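Long-range contacts in IroE-like serine hydrolase (Shewanella oneidensis, PDB 3GFF), which probably hydrolyses ester bonds, as a putative serine esterase of the alpha/beta-hydrolase superfamily related to IroE: residues 28-32 against 128-133; 41-47 against 134-140; 118-122 against 159-163; 149-153 against 165-170; 152-156 against 179-183. One frame throughout, in Å; residues are numbered along the deposited sequence.

Contact 1 (28-32 against 128-133); sequences YVIAL and SIESQL
Residues 28-31 form an extended strand, with phi/psi running from -157/163 at Tyr28 to -117/124 at Ala31, and Leu32 follows as loop. Residues 128-132 belong to the C-terminal part of helix 114-132; Leu133 N still bonds to Ile129 O at 2.8 Å before Leu133 turns extended at -119/162. The axes of strand 28-31 and helix 128-132 approach to 12.0 Å and cross at -34°, roughly parallel. Ile30 lies nearest Ile129 and Leu32 nearest Leu133, each pair with CA atoms 9.0 Å apart, so side chains alone fill the gap. Tyr28 and Ile30 point toward the helix, whereas Val29 and Ala31 face helix 51-65 and touch Phe55. Tyr28, with chi1 p, brings CE2 to 3.6 Å from Ile129 CD1. That methyl, placed by an m,m rotamer, also lies 4.1 Å from Ile30 CD1. Ile30 CG2 meets Leu133 CD1 at 4.0 Å, and Leu32 CD2 meets Leu133 CD2 at 3.4 Å; both leucines are m,t. No hydrogen bond joins the segments, and 256 Å² is buried. Ile129 and Leu133 also touch strand 77-81, next to strand 24-31 in the sheet. This is helix-on-sheet packing, one flanking layer of the three-layer alpha/beta-hydrolase fold.

Contact 2 (41-47 against 134-140); sequences EAYPVVY and RTNGINV
Strands 43-47 and 138-140 run parallel, axes 4.8 Å apart at 16°. Tyr43 pairs with Thr135, Val45 with Asn139 and Val46 with Val140; the two-residue shift is a beta bulge. Before it, Tyr43 N donates to Arg134 O (3.0 Å) and Asn136 N to Tyr43 O (2.8 Å). Beyond it, Val45 N donates to Ile138 O (2.9 Å), Val140 N to Val45 O (2.9 Å) and Tyr47 N to Val140 O (2.8 Å). Gly137 (phi/psi 95/-10) takes the corner, where Asn136 OD1 accepts from Ile138 N (2.9 Å) in an Asx turn. Glu41 O accepts from Arg134 NE (2.8 Å) and NH2 (3.0 Å), NH2 also bonding to Tyr36 O; the Glu41 carboxylate bonds to Ser298 and Gln300, Tyr43 OH to Gln300. One water donates to Ala42 O (2.9 Å) and weakly accepts from Asn136 ND2 (3.4 Å); another joins Tyr47 OH and Asn139 OD1 (2.7 Å each); Asn139 ND2 donates to Leu161 O. Such parallel pairing typifies the alpha/beta-hydrolase sheet, here leading to the presumed nucleophile elbow.

Contact 3 (118-122 against 159-163); sequences LDFIE and RPLFS
Arg159 and Glu122 lose the most surface, 101 and 92 Å², and their charged ends meet Asp119 in a salt-bridge network. Residues 118-122 are helical, Glu122 N bonding to Leu118 O at 3.0 Å; 159-163 is loop, with Leu161 CA 6.7 Å from Glu122 CA and Arg159 CA 8.3 Å from Leu118 CA. Arg159, in an m,m,t rotamer, lays one guanidinium face over Leu118 CB, 3.5 Å from NH1. Its NH1 makes salt bridges to Glu122 OE1 and, with a weak hydrogen bond, to Asp119 OD1, both at 2.9 Å; Arg159 NH2 bonds weakly to Asp119 OD1 (3.1 Å) and to Gly115 O. In the alpha/beta-hydrolase sandwich this loop leads from helix 146-156 into strand 164-168, so the network ties a beta-alpha-beta crossover to the neighbouring helix 114-132. Glu122 (m,t) turns OE2 to Leu161 N, accepting a hydrogen bond of 3.1 Å. Leu118, covered over 52 Å², sends CD2 to 4.2 Å from Phe162 CE2. Ile121 CG2 lies 3.5 Å from Leu161 CD2 and 3.8 Å from Phe162 CZ.

Contact 4 (149-153 against 165-170); sequences LVAME and YLALDT
Residues 149-153 make one helical turn, Glu153 N bonding to Leu149 O at 3.0 Å, and 165-168 are extended before the chain leaves the strand at Asp169 (phi/psi 54/55) and Thr170 (-52/135). The axes of helix 149-153 and strand 165-168 approach to 7.8 Å and cross at -140°, broadly antiparallel. The nearest CA pairs, Leu149 with Thr170 and Ala151 with Tyr165, are each 6.0 Å apart; at Ala151, a methyl side chain leaves room for this approach.

Apolar contacts dominate. Ala151 CB points to the sheet, 4.0 Å from Tyr165 CD1 and 4.4 Å from Ala167 CB. Met152, a selenomethionine, starts away from the strand, but its m,m,t rotamer brings CE back to 3.9 Å from Ala167 CB. Leu149 CD2 lies 3.9 Å from Thr170 CG2.

Two polar atoms meet carbon: Ala151 O lies over one face of the Tyr165 ring, 3.8 Å from Tyr165 CD1, and Thr170 OG1 is 3.8 Å from Met152 CE; these are van der Waals contacts. No hydrogen bond crosses. Asp169 instead bonds to His247, His216 and the backbone N of Ala202; with His247 and Ser145 it fits a Ser-His-Asp triad, Ser145 being the likely nucleophile.

The pair closes the beta-alpha-beta unit of strand 138-144, helix 146-156 and strand 164-168. Strand 164-168 runs between strands 138-144 and 195-201, while Leu149 and Met152 also meet helix 178-189.

Contact 5 (152-156 against 179-183); sequences MEALR and YLTLL
Both segments are helical, with axes approaching to 11.0 Å and crossing at 42°; the nearest CA pair is Arg156 with Leu183, at 6.3 Å. Tyr179, chi1 t, starts sideways, but its ring reaches across so that OH donates to Glu153 OE1 at 2.7 Å. That oxygen also accepts from Arg156 NE at 2.9 Å, while Glu153 OE2 takes a second bond from Arg156 NH2 at 3.2 Å. Glu153 OE1 is thus shared between the i to i+3 salt bridge and the tyrosine hydroxyl, and Tyr179 CE1 lies 4.2 Å from Arg156 CD. In the alpha/beta-hydrolase framework this joins helix 146-156, which follows the presumed nucleophile elbow, to helix 178-189; Phe223 of helix 215-230 also touches Met152 and Leu183. Leu182 points toward the first helix, its CB 4.1 Å from Arg156 CD, and its O accepts from a water 2.5 Å away that accepts from Arg156 NH1 at 2.9 Å. Leu183 brings CD1 to 3.8 Å from CG of selenomethionine Met152 and CD2 to 3.9 Å from Arg156 CB.

In the fold
Contacts 1 and 3 share helix 114-132, and contacts 4 and 5 share helix 146-156 along with Met152 and Glu153, their centres 9 Å apart. Contact 2 lies in the sheet and touches contacts 1, 3 and 4: its centre is 10 Å from that of contact 1, where Ile129 CB is 4.1 Å from Tyr47 OH; Asn139 ND2 lies 2.8 Å from Leu161 O of contact 3, a probable hydrogen bond; and Val140 CG1 is 4.1 Å from Leu166 CD1 of contact 4. Contact 3 bridges the helices, Leu118 CD2 lying 3.8 Å from Val150 CG1. Contact 4 holds Asp169 of the presumed triad with Ser145 and His247; contact 1, its centre 22 Å away, lies farther along the sheet.

Contact 1 (28-32 against 128-133)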
# COMPACT_ATOMS: atom_id res chain seq x y z
N TYR A 28 -17.56 -6.52 -14.06
CA TYR A 28 -16.96 -5.51 -13.22
C TYR A 28 -17.32 -5.74 -11.76
O TYR A 28 -18.27 -6.46 -11.44
CB TYR A 28 -17.35 -4.11 -13.70
CG TYR A 28 -18.79 -3.72 -13.57
CD1 TYR A 28 -19.70 -4.00 -14.58
CD2 TYR A 28 -19.25 -3.04 -12.46
CE1 TYR A 28 -21.01 -3.61 -14.49
CE2 TYR A 28 -20.55 -2.65 -12.35
CZ TYR A 28 -21.43 -2.92 -13.37
OH TYR A 28 -22.75 -2.57 -13.28
N VAL A 29 -16.56 -5.10 -10.88
CA VAL A 29 -16.75 -5.19 -9.43
C VAL A 29 -16.92 -3.79 -8.83
O VAL A 29 -16.31 -2.84 -9.29
CB VAL A 29 -15.55 -5.91 -8.74
CG1 VAL A 29 -15.61 -7.41 -8.95
CG2 VAL A 29 -14.21 -5.33 -9.24
N ILE A 30 -17.78 -3.68 -7.83
CA ILE A 30 -18.06 -2.42 -7.12
C ILE A 30 -17.76 -2.57 -5.62
O ILE A 30 -18.17 -3.54 -5.03
CB ILE A 30 -19.58 -2.08 -7.18
CG1 ILE A 30 -20.06 -1.86 -8.60
CG2 ILE A 30 -19.91 -0.85 -6.34
CD1 ILE A 30 -21.56 -1.52 -8.66
N ALA A 31 -17.05 -1.62 -5.02
CA ALA A 31 -16.81 -1.57 -3.57
C ALA A 31 -17.49 -0.27 -3.15
O ALA A 31 -17.20 0.79 -3.74
CB ALA A 31 -15.31 -1.54 -3.23
N LEU A 32 -18.42 -0.36 -2.20
CA LEU A 32 -19.14 0.80 -1.71
C LEU A 32 -18.39 1.32 -0.46
O LEU A 32 -17.83 0.55 0.29
CB LEU A 32 -20.60 0.43 -1.36
CG LEU A 32 -21.52 0.06 -2.53
CD1 LEU A 32 -22.86 -0.37 -2.00
CD2 LEU A 32 -21.71 1.24 -3.53
N SER A 128 -24.97 3.27 -16.02
CA SER A 128 -25.54 2.15 -15.26
C SER A 128 -25.20 2.24 -13.76
O SER A 128 -26.08 2.04 -12.91
CB SER A 128 -25.04 0.82 -15.85
OG SER A 128 -25.53 -0.26 -15.10
N ILE A 129 -23.94 2.54 -13.48
CA ILE A 129 -23.41 2.77 -12.13
C ILE A 129 -24.14 3.95 -11.53
O ILE A 129 -24.62 3.90 -10.41
CB ILE A 129 -21.90 3.14 -12.19
CG1 ILE A 129 -21.04 1.99 -12.76
CG2 ILE A 129 -21.37 3.60 -10.81
CD1 ILE A 129 -20.80 0.90 -11.85
N GLU A 130 -24.25 5.02 -12.29
CA GLU A 130 -24.87 6.24 -11.77
C GLU A 130 -26.37 6.13 -11.52
O GLU A 130 -26.90 6.88 -10.71
CB GLU A 130 -24.56 7.42 -12.67
CG GLU A 130 -23.09 7.72 -12.73
CD GLU A 130 -22.76 8.91 -13.61
OE1 GLU A 130 -23.67 9.68 -13.93
OE2 GLU A 130 -21.57 9.09 -13.98
N SER A 131 -27.04 5.23 -12.23
CA SER A 131 -28.47 5.01 -12.03
C SER A 131 -28.70 4.11 -10.82
O SER A 131 -29.77 4.13 -10.27
CB SER A 131 -29.15 4.42 -13.26
OG SER A 131 -28.92 3.02 -13.40
N GLN A 132 -27.69 3.32 -10.44
CA GLN A 132 -27.77 2.41 -9.30
C GLN A 132 -27.20 3.00 -8.00
O GLN A 132 -27.71 2.72 -6.90
CB GLN A 132 -27.01 1.11 -9.62
CG GLN A 132 -27.66 0.31 -10.74
CD GLN A 132 -26.83 -0.88 -11.25
OE1 GLN A 132 -25.67 -1.09 -10.86
NE2 GLN A 132 -27.47 -1.69 -12.13
N LEU A 133 -26.16 3.82 -8.12
CA LEU A 133 -25.55 4.40 -6.93
C LEU A 133 -25.60 5.94 -6.88
O LEU A 133 -25.78 6.62 -7.90
CB LEU A 133 -24.10 3.93 -6.83
CG LEU A 133 -23.77 2.43 -6.95
CD1 LEU A 133 -22.26 2.28 -7.15
CD2 LEU A 133 -24.24 1.59 -5.78

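Contact 2 (41-47 against 134-140)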
# COMPACT_ATOMS: atom_id res chain seq x y z
N GLU A 41 -25.72 10.67 1.25
CA GLU A 41 -24.49 11.24 0.69
C GLU A 41 -24.13 10.63 -0.67
O GLU A 41 -24.31 9.43 -0.89
CB GLU A 41 -23.34 11.11 1.72
CG GLU A 41 -22.02 11.61 1.25
CD GLU A 41 -20.93 11.62 2.32
OE1 GLU A 41 -21.18 11.29 3.48
OE2 GLU A 41 -19.78 11.96 1.98
N ALA A 42 -23.62 11.47 -1.58
CA ALA A 42 -23.22 11.07 -2.92
C ALA A 42 -21.71 11.10 -2.87
O ALA A 42 -21.14 12.01 -2.30
CB ALA A 42 -23.77 12.04 -3.98
N TYR A 43 -21.07 10.11 -3.50
CA TYR A 43 -19.61 9.93 -3.50
C TYR A 43 -18.96 10.04 -4.88
O TYR A 43 -19.62 9.87 -5.91
CB TYR A 43 -19.31 8.54 -2.94
CG TYR A 43 -19.84 8.37 -1.54
CD1 TYR A 43 -19.09 8.77 -0.43
CD2 TYR A 43 -21.11 7.86 -1.31
CE1 TYR A 43 -19.58 8.65 0.86
CE2 TYR A 43 -21.62 7.71 -0.02
CZ TYR A 43 -20.86 8.12 1.06
OH TYR A 43 -21.35 8.01 2.33
N PRO A 44 -17.65 10.34 -4.92
CA PRO A 44 -16.95 10.25 -6.20
C PRO A 44 -16.80 8.81 -6.61
O PRO A 44 -16.97 7.90 -5.79
CB PRO A 44 -15.56 10.83 -5.90
CG PRO A 44 -15.52 11.09 -4.44
CD PRO A 44 -16.78 10.76 -3.81
N VAL A 45 -16.45 8.58 -7.86
CA VAL A 45 -16.28 7.22 -8.35
C VAL A 45 -14.88 7.08 -8.89
O VAL A 45 -14.46 7.85 -9.76
CB VAL A 45 -17.31 6.85 -9.44
CG1 VAL A 45 -17.17 5.32 -9.84
CG2 VAL A 45 -18.74 7.19 -8.99
N VAL A 46 -14.15 6.09 -8.37
CA VAL A 46 -12.79 5.81 -8.83
C VAL A 46 -12.88 4.55 -9.67
O VAL A 46 -13.17 3.45 -9.18
CB VAL A 46 -11.74 5.72 -7.67
CG1 VAL A 46 -10.38 5.36 -8.20
CG2 VAL A 46 -11.60 7.09 -6.92
N TYR A 47 -12.68 4.72 -10.97
CA TYR A 47 -12.69 3.59 -11.91
C TYR A 47 -11.28 3.02 -12.06
O TYR A 47 -10.39 3.74 -12.45
CB TYR A 47 -13.19 4.04 -13.27
CG TYR A 47 -14.69 4.33 -13.35
CD1 TYR A 47 -15.18 5.58 -13.02
CD2 TYR A 47 -15.59 3.38 -13.83
CE1 TYR A 47 -16.49 5.87 -13.13
CE2 TYR A 47 -16.92 3.65 -13.94
CZ TYR A 47 -17.37 4.91 -13.58
OH TYR A 47 -18.69 5.25 -13.67
N ARG A 134 -25.40 6.47 -5.67
CA ARG A 134 -25.38 7.91 -5.45
C ARG A 134 -23.97 8.44 -5.69
O ARG A 134 -23.08 8.35 -4.81
CB ARG A 134 -25.85 8.24 -4.04
CG ARG A 134 -27.31 7.79 -3.77
CD ARG A 134 -27.79 8.31 -2.38
NE ARG A 134 -26.77 8.09 -1.37
CZ ARG A 134 -26.61 6.98 -0.65
NH1 ARG A 134 -27.46 5.98 -0.72
NH2 ARG A 134 -25.60 6.90 0.21
N THR A 135 -23.77 8.96 -6.90
CA THR A 135 -22.49 9.49 -7.34
C THR A 135 -22.56 11.02 -7.36
O THR A 135 -23.61 11.59 -7.66
CB THR A 135 -22.13 8.96 -8.72
OG1 THR A 135 -23.04 9.48 -9.70
CG2 THR A 135 -22.19 7.42 -8.69
N ASN A 136 -21.44 11.67 -7.10
CA ASN A 136 -21.41 13.14 -6.94
C ASN A 136 -20.83 13.99 -8.07
O ASN A 136 -20.64 15.20 -7.87
CB ASN A 136 -20.72 13.51 -5.62
CG ASN A 136 -19.21 13.36 -5.67
OD1 ASN A 136 -18.62 13.18 -6.74
ND2 ASN A 136 -18.56 13.51 -4.50
N GLY A 137 -20.54 13.39 -9.21
CA GLY A 137 -20.04 14.14 -10.36
C GLY A 137 -18.54 14.16 -10.51
O GLY A 137 -18.03 14.61 -11.51
N ILE A 138 -17.83 13.69 -9.50
CA ILE A 138 -16.38 13.59 -9.55
C ILE A 138 -15.98 12.16 -9.92
O ILE A 138 -16.20 11.22 -9.15
CB ILE A 138 -15.74 14.04 -8.20
CG1 ILE A 138 -16.17 15.47 -7.86
CG2 ILE A 138 -14.23 13.96 -8.26
CD1 ILE A 138 -15.85 16.49 -8.95
N ASN A 139 -15.43 12.00 -11.13
CA ASN A 139 -15.01 10.69 -11.62
C ASN A 139 -13.52 10.67 -11.91
O ASN A 139 -13.02 11.56 -12.62
CB ASN A 139 -15.77 10.34 -12.90
CG ASN A 139 -17.25 10.36 -12.72
OD1 ASN A 139 -17.80 9.59 -11.93
ND2 ASN A 139 -17.92 11.26 -13.43
N VAL A 140 -12.85 9.63 -11.41
CA VAL A 140 -11.41 9.45 -11.53
C VAL A 140 -11.11 8.15 -12.28
O VAL A 140 -11.75 7.16 -12.03
CB VAL A 140 -10.74 9.40 -10.10
CG1 VAL A 140 -9.21 9.12 -10.16
CG2 VAL A 140 -11.03 10.70 -9.33
O HOH W 1 -21.03 14.92 -2.59
O HOH W 2 -19.53 7.73 -12.84

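Contact 3 (118-122 against 159-163)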
# COMPACT_ATOMS: atom_id res chain seq x y z
N LEU A 118 -13.59 3.30 -24.28
CA LEU A 118 -13.96 4.52 -23.57
C LEU A 118 -15.45 4.83 -23.82
O LEU A 118 -16.18 5.26 -22.92
CB LEU A 118 -13.08 5.70 -23.97
CG LEU A 118 -11.70 5.71 -23.30
CD1 LEU A 118 -10.69 6.58 -24.08
CD2 LEU A 118 -11.87 6.14 -21.80
N ASP A 119 -15.91 4.62 -25.06
CA ASP A 119 -17.33 4.82 -25.38
C ASP A 119 -18.18 3.88 -24.54
O ASP A 119 -19.25 4.26 -24.04
CB ASP A 119 -17.59 4.58 -26.85
CG ASP A 119 -17.02 5.67 -27.74
OD1 ASP A 119 -16.68 6.77 -27.27
OD2 ASP A 119 -16.90 5.40 -28.92
N PHE A 120 -17.71 2.65 -24.39
CA PHE A 120 -18.37 1.66 -23.50
C PHE A 120 -18.55 2.19 -22.07
O PHE A 120 -19.60 2.03 -21.46
CB PHE A 120 -17.62 0.32 -23.50
CG PHE A 120 -17.73 -0.45 -22.18
CD1 PHE A 120 -18.93 -1.06 -21.79
CD2 PHE A 120 -16.62 -0.57 -21.32
CE1 PHE A 120 -19.04 -1.77 -20.57
CE2 PHE A 120 -16.73 -1.26 -20.06
CZ PHE A 120 -17.95 -1.84 -19.71
N ILE A 121 -17.52 2.84 -21.56
CA ILE A 121 -17.56 3.41 -20.21
C ILE A 121 -18.58 4.55 -20.15
O ILE A 121 -19.45 4.56 -19.29
CB ILE A 121 -16.16 3.88 -19.73
CG1 ILE A 121 -15.22 2.67 -19.57
CG2 ILE A 121 -16.26 4.72 -18.41
CD1 ILE A 121 -13.77 3.04 -19.29
N GLU A 122 -18.51 5.48 -21.10
CA GLU A 122 -19.40 6.64 -21.07
C GLU A 122 -20.82 6.40 -21.46
O GLU A 122 -21.72 7.05 -20.92
CB GLU A 122 -18.84 7.78 -21.94
CG GLU A 122 -17.54 8.33 -21.39
CD GLU A 122 -17.12 9.63 -22.00
OE1 GLU A 122 -16.59 9.66 -23.12
OE2 GLU A 122 -17.28 10.65 -21.31
N ARG A 159 -12.71 13.46 -23.18
CA ARG A 159 -13.89 12.74 -22.69
C ARG A 159 -14.41 13.49 -21.48
O ARG A 159 -13.64 13.73 -20.55
CB ARG A 159 -13.58 11.28 -22.31
CG ARG A 159 -12.97 10.46 -23.43
CD ARG A 159 -13.73 10.67 -24.75
NE ARG A 159 -13.39 9.64 -25.73
CZ ARG A 159 -14.08 8.51 -25.93
NH1 ARG A 159 -15.16 8.22 -25.22
NH2 ARG A 159 -13.69 7.66 -26.86
N PRO A 160 -15.69 13.89 -21.51
CA PRO A 160 -16.29 14.70 -20.43
C PRO A 160 -16.57 14.03 -19.07
O PRO A 160 -16.69 14.74 -18.08
CB PRO A 160 -17.56 15.26 -21.09
CG PRO A 160 -17.91 14.29 -22.13
CD PRO A 160 -16.64 13.69 -22.63
N LEU A 161 -16.65 12.71 -19.04
CA LEU A 161 -16.95 11.95 -17.83
C LEU A 161 -15.93 12.12 -16.69
O LEU A 161 -16.32 12.24 -15.51
CB LEU A 161 -16.98 10.45 -18.17
CG LEU A 161 -17.25 9.45 -17.03
CD1 LEU A 161 -18.66 9.69 -16.42
CD2 LEU A 161 -17.10 7.98 -17.45
N PHE A 162 -14.64 12.10 -17.04
CA PHE A 162 -13.58 12.09 -16.04
C PHE A 162 -12.94 13.46 -15.82
O PHE A 162 -12.67 14.15 -16.77
CB PHE A 162 -12.43 11.12 -16.43
CG PHE A 162 -12.85 9.70 -16.65
CD1 PHE A 162 -13.17 8.89 -15.59
CD2 PHE A 162 -12.86 9.15 -17.93
CE1 PHE A 162 -13.53 7.54 -15.79
CE2 PHE A 162 -13.22 7.80 -18.13
CZ PHE A 162 -13.55 7.01 -17.06
N SER A 163 -12.70 13.84 -14.56
CA SER A 163 -11.99 15.11 -14.24
C SER A 163 -10.53 14.88 -13.86
O SER A 163 -9.71 15.80 -13.90
CB SER A 163 -12.68 15.88 -13.12
OG SER A 163 -12.92 15.04 -12.00

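Contact 4 (149-153 against 165-170)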
# COMPACT_ATOMS: atom_id res chain seq x y z
N LEU A 149 -2.54 4.09 -21.03
CA LEU A 149 -2.78 4.61 -22.37
C LEU A 149 -4.24 4.98 -22.53
O LEU A 149 -4.54 5.86 -23.32
CB LEU A 149 -2.42 3.59 -23.46
CG LEU A 149 -0.95 3.29 -23.67
CD1 LEU A 149 -0.77 2.06 -24.53
CD2 LEU A 149 -0.27 4.53 -24.28
N VAL A 150 -5.13 4.29 -21.80
CA VAL A 150 -6.57 4.60 -21.80
C VAL A 150 -6.77 5.98 -21.15
O VAL A 150 -7.53 6.82 -21.67
CB VAL A 150 -7.38 3.55 -21.05
CG1 VAL A 150 -8.85 3.99 -20.97
CG2 VAL A 150 -7.24 2.17 -21.69
N ALA A 151 -6.11 6.20 -20.01
CA ALA A 151 -6.10 7.50 -19.33
C ALA A 151 -5.63 8.58 -20.30
O ALA A 151 -6.31 9.58 -20.47
CB ALA A 151 -5.22 7.48 -18.08
N MSE A 152 -4.51 8.34 -20.98
CA MSE A 152 -3.96 9.34 -21.92
C MSE A 152 -4.93 9.68 -23.03
O MSE A 152 -5.08 10.84 -23.38
CB MSE A 152 -2.64 8.87 -22.55
CG MSE A 152 -1.45 8.76 -21.56
SE MSE A 152 -1.23 10.34 -20.41
CE MSE A 152 0.41 9.97 -19.55
N GLU A 153 -5.57 8.65 -23.61
CA GLU A 153 -6.52 8.82 -24.71
C GLU A 153 -7.82 9.54 -24.25
O GLU A 153 -8.36 10.40 -24.94
CB GLU A 153 -6.78 7.46 -25.35
CG GLU A 153 -7.58 7.49 -26.63
CD GLU A 153 -6.87 8.21 -27.77
OE1 GLU A 153 -5.71 8.69 -27.61
OE2 GLU A 153 -7.49 8.31 -28.82
N TYR A 165 -7.14 11.90 -13.76
CA TYR A 165 -6.52 10.68 -14.25
C TYR A 165 -5.23 10.36 -13.50
O TYR A 165 -4.41 11.24 -13.19
CB TYR A 165 -6.17 10.84 -15.74
CG TYR A 165 -7.34 11.16 -16.66
CD1 TYR A 165 -8.10 10.14 -17.19
CD2 TYR A 165 -7.65 12.46 -17.02
CE1 TYR A 165 -9.17 10.40 -18.02
CE2 TYR A 165 -8.71 12.72 -17.90
CZ TYR A 165 -9.46 11.67 -18.38
OH TYR A 165 -10.53 11.82 -19.23
N LEU A 166 -5.06 9.07 -13.25
CA LEU A 166 -3.89 8.51 -12.66
C LEU A 166 -3.32 7.60 -13.72
O LEU A 166 -3.96 6.59 -14.06
CB LEU A 166 -4.17 7.73 -11.36
CG LEU A 166 -4.02 8.59 -10.10
CD1 LEU A 166 -5.14 9.59 -9.99
CD2 LEU A 166 -3.90 7.70 -8.84
N ALA A 167 -2.15 7.97 -14.25
CA ALA A 167 -1.45 7.18 -15.29
C ALA A 167 -0.19 6.59 -14.66
O ALA A 167 0.76 7.29 -14.41
CB ALA A 167 -1.12 8.06 -16.49
N LEU A 168 -0.24 5.30 -14.35
CA LEU A 168 0.81 4.61 -13.60
C LEU A 168 1.72 3.77 -14.53
O LEU A 168 1.37 2.69 -14.98
CB LEU A 168 0.17 3.75 -12.50
CG LEU A 168 -0.89 4.47 -11.63
CD1 LEU A 168 -1.56 3.52 -10.57
CD2 LEU A 168 -0.28 5.72 -11.00
N ASP A 169 2.87 4.33 -14.79
CA ASP A 169 3.91 3.78 -15.66
C ASP A 169 3.34 3.45 -17.01
O ASP A 169 3.45 2.34 -17.50
CB ASP A 169 4.59 2.59 -15.03
CG ASP A 169 6.06 2.55 -15.34
OD1 ASP A 169 6.67 3.64 -15.40
OD2 ASP A 169 6.61 1.45 -15.50
N THR A 170 2.74 4.45 -17.61
CA THR A 170 2.07 4.33 -18.93
C THR A 170 2.98 3.71 -19.99
O THR A 170 4.16 4.10 -20.10
CB THR A 170 1.65 5.72 -19.41
OG1 THR A 170 0.85 6.33 -18.39
CG2 THR A 170 0.87 5.67 -20.76

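Contact 5 (152-156 against 179-183)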
# COMPACT_ATOMS: atom_id res chain seq x y z
N MSE A 152 -4.51 8.34 -20.98
CA MSE A 152 -3.96 9.34 -21.92
C MSE A 152 -4.93 9.68 -23.03
O MSE A 152 -5.08 10.84 -23.38
CB MSE A 152 -2.64 8.87 -22.55
CG MSE A 152 -1.45 8.76 -21.56
SE MSE A 152 -1.23 10.34 -20.41
CE MSE A 152 0.41 9.97 -19.55
N GLU A 153 -5.57 8.65 -23.61
CA GLU A 153 -6.52 8.82 -24.71
C GLU A 153 -7.82 9.54 -24.25
O GLU A 153 -8.36 10.40 -24.94
CB GLU A 153 -6.78 7.46 -25.35
CG GLU A 153 -7.58 7.49 -26.63
CD GLU A 153 -6.87 8.21 -27.77
OE1 GLU A 153 -5.71 8.69 -27.61
OE2 GLU A 153 -7.49 8.31 -28.82
N ALA A 154 -8.29 9.23 -23.05
CA ALA A 154 -9.44 9.89 -22.46
C ALA A 154 -9.12 11.39 -22.38
O ALA A 154 -9.90 12.22 -22.84
CB ALA A 154 -9.76 9.31 -21.07
N LEU A 155 -7.94 11.72 -21.84
CA LEU A 155 -7.48 13.11 -21.79
C LEU A 155 -7.33 13.62 -23.22
O LEU A 155 -7.95 14.60 -23.59
CB LEU A 155 -6.18 13.25 -20.97
CG LEU A 155 -5.60 14.64 -20.59
CD1 LEU A 155 -6.45 15.39 -19.57
CD2 LEU A 155 -4.13 14.51 -20.04
N ARG A 156 -6.60 12.89 -24.06
CA ARG A 156 -6.36 13.33 -25.43
C ARG A 156 -7.62 13.68 -26.22
O ARG A 156 -7.63 14.65 -27.00
CB ARG A 156 -5.55 12.30 -26.25
CG ARG A 156 -4.94 12.92 -27.52
CD ARG A 156 -4.34 11.87 -28.48
NE ARG A 156 -5.41 11.14 -29.15
CZ ARG A 156 -6.02 11.52 -30.27
NH1 ARG A 156 -5.64 12.61 -30.93
NH2 ARG A 156 -6.99 10.76 -30.78
N TYR A 179 1.95 7.26 -31.68
CA TYR A 179 0.94 7.64 -30.70
C TYR A 179 1.41 8.79 -29.82
O TYR A 179 0.69 9.74 -29.57
CB TYR A 179 0.39 6.46 -29.87
CG TYR A 179 -0.64 6.94 -28.87
CD1 TYR A 179 -1.82 7.53 -29.31
CD2 TYR A 179 -0.39 6.89 -27.49
CE1 TYR A 179 -2.71 8.03 -28.44
CE2 TYR A 179 -1.32 7.38 -26.59
CZ TYR A 179 -2.48 7.95 -27.08
OH TYR A 179 -3.41 8.45 -26.23
N LEU A 180 2.63 8.69 -29.35
CA LEU A 180 3.21 9.69 -28.48
C LEU A 180 3.15 11.09 -29.12
O LEU A 180 2.90 12.04 -28.43
CB LEU A 180 4.65 9.28 -28.16
CG LEU A 180 5.48 10.22 -27.29
CD1 LEU A 180 4.81 10.41 -25.91
CD2 LEU A 180 6.89 9.67 -27.16
N THR A 181 3.39 11.19 -30.44
CA THR A 181 3.31 12.47 -31.14
C THR A 181 1.91 13.01 -31.07
O THR A 181 1.73 14.22 -30.91
CB THR A 181 3.71 12.34 -32.65
OG1 THR A 181 5.08 11.94 -32.74
CG2 THR A 181 3.55 13.65 -33.36
N LEU A 182 0.90 12.15 -31.23
CA LEU A 182 -0.51 12.57 -31.12
C LEU A 182 -0.79 13.16 -29.75
O LEU A 182 -1.50 14.16 -29.64
CB LEU A 182 -1.46 11.40 -31.36
CG LEU A 182 -1.80 11.10 -32.82
CD1 LEU A 182 -0.63 11.36 -33.75
CD2 LEU A 182 -2.34 9.68 -32.92
N LEU A 183 -0.21 12.56 -28.71
CA LEU A 183 -0.36 13.07 -27.34
C LEU A 183 0.29 14.43 -27.16
O LEU A 183 -0.30 15.34 -26.56
CB LEU A 183 0.23 12.13 -26.30
CG LEU A 183 -0.60 11.10 -25.60
CD1 LEU A 183 0.27 10.53 -24.49
CD2 LEU A 183 -1.85 11.73 -25.02
O HOH W 3 -3.72 14.77 -30.61